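Local coordinates for protein glycerol trinitrate reductase (Agrobacterium tumefaciens, PDB 5EPD) that probably uses FMN as cofactor to reduce glycerol trinitrate, as an oxidoreductase of the Old Yellow Enzyme family, at residues A237-P251 and V271-V285. Sequence-based numbering, arbitrary orientation.
Sequences AQEIGPERTGIRISP and VDKLDALGIAYIHVV
Strands 245-249 and 281-284 run parallel, their axes 4.6 Å apart at closest approach and 21° from alignment, joined by alternating backbone bonds: I247 N to Y281 O, H283 N to I247 O, I249 N to H283 O and V285 N to I249 O. A280 N donates to P242 O at 2.8 Å, joining the 3-10 turn ahead of one strand to the loop ahead of the other. Toward the barrel interior, Y281 lays its ring over G246, whose CA sits 3.6 Å from the centroid, almost on the ring normal. R248 and H283 lie side by side, both with CG anti to the backbone N, and the bend at R248 chi3 (-138°) carries NE over the imidazole face. The guanidinium stands 69° to the ring plane rather than stacking flat, and V285 CG2 covers one of its faces, 3.7 Å from R248 NE. Y281 OH and H283 ND1 hydrogen-bond E194 of strand 193-196. On the sheet's other side, buried beneath the helices, I247 CG2 packs 3.8 Å from L274 CD1 and against I279 and I282, and I249 CD1 meets V271 CG2. Helix 263-276 completes one beta-alpha-beta unit of the TIM barrel characteristic of Old Yellow Enzymes.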
loop_
_atom_site.group_PDB
_atom_site.type_symbol
_atom_site.label_atom_id
_atom_site.label_comp_id
_atom_site.label_asym_id
_atom_site.label_seq_id
_atom_site.Cartn_x
_atom_site.Cartn_y
_atom_site.Cartn_z
ATOM N N ALA A 237 11.580 -10.462 1.016
ATOM C CA ALA A 237 12.666 -10.165 1.945
ATOM C C ALA A 237 13.984 -10.812 1.513
ATOM O O ALA A 237 15.040 -10.203 1.657
ATOM C CB ALA A 237 12.297 -10.600 3.357
ATOM N N GLN A 238 13.927 -12.035 0.984
ATOM C CA GLN A 238 15.152 -12.726 0.544
ATOM C C GLN A 238 15.733 -12.092 -0.708
ATOM O O GLN A 238 16.936 -11.845 -0.780
ATOM C CB GLN A 238 14.920 -14.220 0.305
ATOM C CG GLN A 238 15.561 -15.118 1.351
ATOM C CD GLN A 238 15.655 -16.542 0.867
ATOM O OE1 GLN A 238 15.075 -17.454 1.460
ATOM N NE2 GLN A 238 16.356 -16.741 -0.244
ATOM N N GLU A 239 14.872 -11.829 -1.681
ATOM C CA GLU A 239 15.282 -11.201 -2.914
ATOM C C GLU A 239 16.065 -9.912 -2.690
ATOM O O GLU A 239 17.093 -9.709 -3.339
ATOM C CB GLU A 239 14.055 -10.887 -3.775
ATOM C CG GLU A 239 14.363 -10.241 -5.133
ATOM C CD GLU A 239 15.212 -11.120 -6.030
ATOM O OE1 GLU A 239 15.086 -12.354 -5.918
ATOM O OE2 GLU A 239 15.996 -10.576 -6.844
ATOM N N ILE A 240 15.572 -9.031 -1.818
ATOM C CA ILE A 240 16.135 -7.675 -1.709
ATOM C C ILE A 240 16.641 -7.268 -0.332
ATOM O O ILE A 240 17.270 -6.225 -0.211
ATOM C CB ILE A 240 15.115 -6.608 -2.173
ATOM C CG1 ILE A 240 13.962 -6.443 -1.172
ATOM C CG2 ILE A 240 14.565 -6.965 -3.550
ATOM C CD1 ILE A 240 13.018 -5.305 -1.513
ATOM N N GLY A 241 16.364 -8.072 0.691
ATOM C CA GLY A 241 16.744 -7.769 2.064
ATOM C C GLY A 241 15.518 -7.470 2.925
ATOM O O GLY A 241 14.581 -6.812 2.476
ATOM N N PRO A 242 15.504 -7.958 4.171
ATOM C CA PRO A 242 14.414 -7.607 5.086
ATOM C C PRO A 242 14.396 -6.129 5.401
ATOM O O PRO A 242 13.332 -5.570 5.714
ATOM C CB PRO A 242 14.718 -8.389 6.365
ATOM C CG PRO A 242 15.934 -9.200 6.111
ATOM C CD PRO A 242 16.439 -8.950 4.724
ATOM N N GLU A 243 15.581 -5.522 5.344
ATOM C CA GLU A 243 15.778 -4.100 5.628
ATOM C C GLU A 243 15.229 -3.179 4.519
ATOM O O GLU A 243 15.236 -1.985 4.670
ATOM C CB GLU A 243 17.274 -3.798 5.911
ATOM C CG GLU A 243 18.191 -3.560 4.685
ATOM C CD GLU A 243 18.508 -4.809 3.856
ATOM O OE1 GLU A 243 18.453 -5.931 4.406
ATOM O OE2 GLU A 243 18.840 -4.662 2.648
ATOM N N ARG A 244 14.799 -3.727 3.395
ATOM C CA ARG A 244 14.067 -2.943 2.410
ATOM C C ARG A 244 12.627 -3.465 2.233
ATOM O O ARG A 244 11.917 -3.035 1.315
ATOM C CB ARG A 244 14.801 -2.986 1.086
ATOM C CG ARG A 244 16.137 -2.246 1.054
ATOM C CD ARG A 244 17.151 -3.089 0.304
ATOM N NE ARG A 244 17.759 -2.437 -0.852
ATOM C CZ ARG A 244 18.163 -3.074 -1.953
ATOM N NH1 ARG A 244 17.991 -4.391 -2.103
ATOM N NH2 ARG A 244 18.723 -2.384 -2.935
ATOM N N THR A 245 12.197 -4.364 3.127
ATOM C CA THR A 245 10.853 -4.944 3.071
ATOM C C THR A 245 9.954 -4.430 4.207
ATOM O O THR A 245 10.354 -4.403 5.373
ATOM C CB THR A 245 10.899 -6.482 3.120
ATOM O OG1 THR A 245 11.771 -6.957 2.089
ATOM C CG2 THR A 245 9.498 -7.092 2.915
ATOM N N GLY A 246 8.748 -3.997 3.832
ATOM C CA GLY A 246 7.692 -3.689 4.783
ATOM C C GLY A 246 6.447 -4.421 4.322
ATOM O O GLY A 246 6.404 -4.939 3.203
ATOM N N ILE A 247 5.443 -4.473 5.188
ATOM C CA ILE A 247 4.151 -4.989 4.814
ATOM C C ILE A 247 3.112 -4.069 5.450
ATOM O O ILE A 247 3.361 -3.498 6.533
ATOM C CB ILE A 247 3.988 -6.455 5.289
ATOM C CG1 ILE A 247 2.691 -7.060 4.784
ATOM C CG2 ILE A 247 4.040 -6.550 6.811
ATOM C CD1 ILE A 247 2.569 -8.522 5.119
ATOM N N ARG A 248 1.974 -3.904 4.762
ATOM C CA ARG A 248 0.776 -3.262 5.339
ATOM C C ARG A 248 -0.286 -4.315 5.670
ATOM O O ARG A 248 -0.524 -5.183 4.850
ATOM C CB ARG A 248 0.182 -2.265 4.338
ATOM C CG ARG A 248 -0.897 -1.347 4.899
ATOM C CD ARG A 248 -1.359 -0.294 3.878
ATOM N NE ARG A 248 -1.523 1.039 4.485
ATOM C CZ ARG A 248 -2.391 1.974 4.083
ATOM N NH1 ARG A 248 -3.214 1.739 3.074
ATOM N NH2 ARG A 248 -2.449 3.161 4.710
ATOM N N ILE A 249 -0.927 -4.209 6.847
ATOM C CA ILE A 249 -2.071 -5.044 7.234
ATOM C C ILE A 249 -3.196 -4.211 7.844
ATOM O O ILE A 249 -2.981 -3.114 8.349
ATOM C CB ILE A 249 -1.695 -6.121 8.285
ATOM C CG1 ILE A 249 -1.223 -5.454 9.583
ATOM C CG2 ILE A 249 -0.624 -7.043 7.715
ATOM C CD1 ILE A 249 -0.797 -6.380 10.702
ATOM N N SER A 250 -4.386 -4.776 7.823
ATOM C CA SER A 250 -5.582 -4.127 8.329
ATOM C C SER A 250 -6.420 -5.183 9.069
ATOM O O SER A 250 -7.365 -5.748 8.480
ATOM C CB SER A 250 -6.387 -3.563 7.144
ATOM O OG SER A 250 -6.783 -4.594 6.226
ATOM N N PRO A 251 -6.054 -5.498 10.335
ATOM C CA PRO A 251 -6.703 -6.569 11.109
ATOM C C PRO A 251 -8.231 -6.499 11.145
ATOM O O PRO A 251 -8.901 -7.519 10.938
ATOM C CB PRO A 251 -6.139 -6.362 12.520
ATOM C CG PRO A 251 -4.789 -5.799 12.279
ATOM C CD PRO A 251 -4.954 -4.874 11.101
ATOM N N VAL A 271 1.888 -11.436 12.839
ATOM C CA VAL A 271 2.961 -10.500 13.270
ATOM C C VAL A 271 4.123 -11.233 13.955
ATOM O O VAL A 271 5.266 -10.871 13.731
ATOM C CB VAL A 271 2.430 -9.302 14.106
ATOM C CG1 VAL A 271 3.573 -8.490 14.735
ATOM C CG2 VAL A 271 1.576 -8.393 13.220
ATOM N N ASP A 272 3.844 -12.269 14.742
ATOM C CA ASP A 272 4.920 -13.140 15.260
ATOM C C ASP A 272 5.810 -13.641 14.122
ATOM O O ASP A 272 7.033 -13.552 14.166
ATOM C CB ASP A 272 4.341 -14.375 15.976
ATOM C CG ASP A 272 3.759 -14.059 17.342
ATOM O OD1 ASP A 272 4.209 -13.072 17.981
ATOM O OD2 ASP A 272 2.844 -14.818 17.768
ATOM N N LYS A 273 5.171 -14.201 13.110
ATOM C CA LYS A 273 5.888 -14.725 11.962
ATOM C C LYS A 273 6.601 -13.638 11.137
ATOM O O LYS A 273 7.705 -13.860 10.617
ATOM C CB LYS A 273 4.910 -15.511 11.103
ATOM C CG LYS A 273 4.531 -16.835 11.746
ATOM C CD LYS A 273 5.642 -17.856 11.513
ATOM C CE LYS A 273 5.279 -19.240 12.019
ATOM N NZ LYS A 273 5.887 -19.532 13.345
ATOM N N LEU A 274 5.972 -12.471 11.013
ATOM C CA LEU A 274 6.604 -11.358 10.304
ATOM C C LEU A 274 7.834 -10.924 11.057
ATOM O O LEU A 274 8.876 -10.726 10.445
ATOM C CB LEU A 274 5.660 -10.166 10.132
ATOM C CG LEU A 274 4.571 -10.370 9.093
ATOM C CD1 LEU A 274 3.478 -9.323 9.315
ATOM C CD2 LEU A 274 5.151 -10.320 7.681
ATOM N N ASP A 275 7.722 -10.788 12.377
ATOM C CA ASP A 275 8.875 -10.405 13.178
ATOM C C ASP A 275 10.021 -11.401 13.020
ATOM O O ASP A 275 11.195 -11.013 12.948
ATOM C CB ASP A 275 8.509 -10.299 14.647
ATOM C CG ASP A 275 9.600 -9.637 15.465
ATOM O OD1 ASP A 275 10.115 -8.575 15.048
ATOM O OD2 ASP A 275 9.955 -10.178 16.524
ATOM N N ALA A 276 9.671 -12.678 12.946
ATOM C CA ALA A 276 10.653 -13.738 12.773
ATOM C C ALA A 276 11.431 -13.593 11.472
ATOM O O ALA A 276 12.616 -13.931 11.436
ATOM C CB ALA A 276 9.985 -15.113 12.837
ATOM N N LEU A 277 10.775 -13.107 10.411
ATOM C CA LEU A 277 11.449 -12.871 9.117
ATOM C C LEU A 277 12.412 -11.672 9.146
ATOM O O LEU A 277 13.191 -11.483 8.207
ATOM C CB LEU A 277 10.423 -12.674 7.997
ATOM C CG LEU A 277 9.685 -13.926 7.535
ATOM C CD1 LEU A 277 8.421 -13.603 6.735
ATOM C CD2 LEU A 277 10.639 -14.777 6.716
ATOM N N GLY A 278 12.349 -10.856 10.199
ATOM C CA GLY A 278 13.303 -9.752 10.392
ATOM C C GLY A 278 13.014 -8.497 9.585
ATOM O O GLY A 278 13.861 -7.617 9.475
ATOM N N ILE A 279 11.805 -8.394 9.040
ATOM C CA ILE A 279 11.487 -7.287 8.133
ATOM C C ILE A 279 11.538 -5.942 8.843
ATOM O O ILE A 279 11.289 -5.831 10.057
ATOM C CB ILE A 279 10.136 -7.445 7.388
ATOM C CG1 ILE A 279 8.996 -7.698 8.359
ATOM C CG2 ILE A 279 10.211 -8.554 6.338
ATOM C CD1 ILE A 279 7.648 -7.490 7.724
ATOM N N ALA A 280 11.878 -4.929 8.051
ATOM C CA ALA A 280 12.039 -3.551 8.521
ATOM C C ALA A 280 10.799 -2.968 9.235
ATOM O O ALA A 280 10.951 -2.250 10.216
ATOM C CB ALA A 280 12.431 -2.651 7.355
ATOM N N TYR A 281 9.587 -3.249 8.752
ATOM C CA TYR A 281 8.414 -2.628 9.361
ATOM C C TYR A 281 7.080 -3.272 9.035
ATOM O O TYR A 281 6.906 -3.888 7.985
ATOM C CB TYR A 281 8.350 -1.137 8.987
ATOM C CG TYR A 281 7.869 -0.816 7.582
ATOM C CD1 TYR A 281 6.520 -0.865 7.257
ATOM C CD2 TYR A 281 8.767 -0.414 6.593
ATOM C CE1 TYR A 281 6.078 -0.540 5.978
ATOM C CE2 TYR A 281 8.336 -0.066 5.313
ATOM C CZ TYR A 281 6.990 -0.132 5.010
ATOM O OH TYR A 281 6.553 0.196 3.751
ATOM N N ILE A 282 6.135 -3.092 9.959
ATOM C CA ILE A 282 4.731 -3.330 9.680
ATOM C C ILE A 282 4.004 -1.986 9.656
ATOM O O ILE A 282 4.351 -1.048 10.375
ATOM C CB ILE A 282 4.054 -4.319 10.676
ATOM C CG1 ILE A 282 4.177 -3.841 12.133
ATOM C CG2 ILE A 282 4.632 -5.726 10.505
ATOM C CD1 ILE A 282 3.413 -4.698 13.117
ATOM N N HIS A 283 2.997 -1.917 8.795
ATOM C CA HIS A 283 2.188 -0.719 8.584
ATOM C C HIS A 283 0.733 -1.130 8.863
ATOM O O HIS A 283 0.119 -1.897 8.105
ATOM C CB HIS A 283 2.386 -0.250 7.130
ATOM C CG HIS A 283 1.687 1.026 6.781
ATOM N ND1 HIS A 283 1.983 1.728 5.632
ATOM C CD2 HIS A 283 0.722 1.735 7.419
ATOM C CE1 HIS A 283 1.231 2.815 5.576
ATOM N NE2 HIS A 283 0.454 2.840 6.646
ATOM N N VAL A 284 0.178 -0.625 9.948
ATOM C CA VAL A 284 -1.095 -1.134 10.419
ATOM C C VAL A 284 -2.173 -0.068 10.258
ATOM O O VAL A 284 -2.057 1.043 10.801
ATOM C CB VAL A 284 -1.011 -1.640 11.892
ATOM C CG1 VAL A 284 -2.352 -2.213 12.352
ATOM C CG2 VAL A 284 0.101 -2.688 12.034
ATOM N N VAL A 285 -3.204 -0.435 9.489
ATOM C CA VAL A 285 -4.414 0.343 9.340
ATOM C C VAL A 285 -5.267 -0.010 10.574
ATOM O O VAL A 285 -5.711 -1.162 10.708
ATOM C CB VAL A 285 -5.149 -0.050 8.040
ATOM C CG1 VAL A 285 -6.466 0.692 7.939
ATOM C CG2 VAL A 285 -4.271 0.206 6.809
#